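Local coordinates for probable oxidoreductase (Pseudomonas aeruginosa, PDB 4B7C), which probably catalyses an NADP-dependent oxidation or reduction as a medium-chain dehydrogenase/reductase, though its physiological substrate is not established, at residues Thr152-Gly157 / Val178-Gly183. Numbering follows the deposited sequence.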
# COMPACT_ATOMS: atom_id res chain seq x y z
N THR B 152 11.66 8.10 12.58
CA THR B 152 10.75 7.62 13.61
C THR B 152 10.06 6.35 13.14
O THR B 152 9.38 6.32 12.11
CB THR B 152 9.70 8.70 13.99
OG1 THR B 152 10.38 9.81 14.59
CG2 THR B 152 8.71 8.16 14.99
N VAL B 153 10.28 5.29 13.91
CA VAL B 153 9.72 3.98 13.64
C VAL B 153 8.68 3.64 14.68
O VAL B 153 8.96 3.64 15.88
CB VAL B 153 10.81 2.89 13.64
CG1 VAL B 153 10.20 1.52 13.38
CG2 VAL B 153 11.86 3.22 12.60
N VAL B 154 7.47 3.35 14.22
CA VAL B 154 6.40 2.89 15.09
C VAL B 154 6.11 1.41 14.87
O VAL B 154 6.06 0.92 13.73
CB VAL B 154 5.12 3.72 14.88
CG1 VAL B 154 3.97 3.13 15.68
CG2 VAL B 154 5.37 5.17 15.25
N ILE B 155 5.95 0.69 15.97
CA ILE B 155 5.77 -0.74 15.93
C ILE B 155 4.48 -1.14 16.64
O ILE B 155 4.30 -0.87 17.83
CB ILE B 155 6.98 -1.46 16.59
CG1 ILE B 155 8.34 -0.78 16.24
CG2 ILE B 155 6.91 -2.96 16.31
CD1 ILE B 155 9.40 -1.77 15.83
N SER B 156 3.57 -1.79 15.91
CA SER B 156 2.37 -2.37 16.53
C SER B 156 2.65 -3.81 16.99
O SER B 156 3.59 -4.45 16.52
CB SER B 156 1.17 -2.33 15.59
OG SER B 156 1.33 -3.22 14.50
N GLY B 157 1.81 -4.31 17.90
CA GLY B 157 2.06 -5.59 18.58
C GLY B 157 3.48 -5.63 19.13
O GLY B 157 4.17 -6.65 19.06
N VAL B 178 9.03 3.88 18.75
CA VAL B 178 7.81 3.97 19.53
C VAL B 178 6.98 2.71 19.36
O VAL B 178 6.59 2.33 18.25
CB VAL B 178 6.98 5.22 19.15
CG1 VAL B 178 5.67 5.25 19.92
CG2 VAL B 178 7.77 6.48 19.43
N GLY B 179 6.67 2.09 20.49
CA GLY B 179 5.87 0.87 20.50
C GLY B 179 4.41 1.14 20.81
O GLY B 179 4.08 2.08 21.54
N ILE B 180 3.54 0.32 20.25
CA ILE B 180 2.14 0.33 20.59
C ILE B 180 1.80 -1.04 21.15
O ILE B 180 1.98 -2.05 20.48
CB ILE B 180 1.20 0.59 19.39
CG1 ILE B 180 1.51 1.94 18.74
CG2 ILE B 180 -0.25 0.53 19.84
CD1 ILE B 180 0.73 2.18 17.46
N ALA B 181 1.32 -1.07 22.39
CA ALA B 181 0.99 -2.32 23.07
C ALA B 181 -0.14 -2.14 24.07
O ALA B 181 -0.42 -1.02 24.53
CB ALA B 181 2.22 -2.87 23.76
N GLY B 182 -0.80 -3.25 24.40
CA GLY B 182 -1.94 -3.24 25.32
C GLY B 182 -1.53 -3.56 26.75
O GLY B 182 -1.05 -4.65 27.04
N GLY B 183 -1.71 -2.59 27.64
CA GLY B 183 -1.43 -2.78 29.08
C GLY B 183 -0.17 -2.08 29.57
O GLY B 183 0.80 -1.91 28.83
O HOH W 1 -0.38 -3.00 19.26
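Val153, Ile155, Val178 and Ile180 join strands 152-155 and 176-181 through their backbones. The strands run parallel, and the segments 152-155 and 178-181 diverge by only 15°. Val178 N donates to Val153 O at 2.9 Å, with an almost straight N-H...O angle of 175°. Ile155 N then donates to Val178 O, and Ile180 N to Ile155 O at 2.8 Å. Val178 O also receives a CA-H...O contact from Val154 CA at 3.2 Å. Ile155 O has a longer one from Gly179 CA.

Past the last of these bonds the chains separate. Gly157 N and Ile180 O lie 3.4 Å apart at a poor angle and do not bond directly. A water fills the role: it accepts from Gly157 N at 2.9 Å and donates to Ile180 O at 2.8 Å.

The apolar contact is on the face that carries Val154, Val178 and Ile180. Val154 CG1 is anti to its backbone N (chi1 173°) and meets the tip of Ile180, CD1, at 3.8 Å. The two side chains cross at a slant. Val154 CG2 lies more loosely against Val178 CB, at 4.2 Å. Ile230 and Val234 of helix 228-235 and Leu207 of helix 207-214 also pack on Ile180. Ile155 points to the other face, where Gly179 pairs with it without a side chain.

The two strands flank helix 161-172 in the chain, forming the first beta-alpha-beta unit of the Rossmann fold. Ser156 OG is bonded to Asn225 N and Asp224 OD1, which ties Ser156 to the chain around the neighbouring strand 219-224. Direct backbone bonds and buried apolar packing thus fix the strands, while a water takes over where they part, toward their C-terminal side, where Rossmann folds bind the dinucleotide, consistent with NADP as cofactor here.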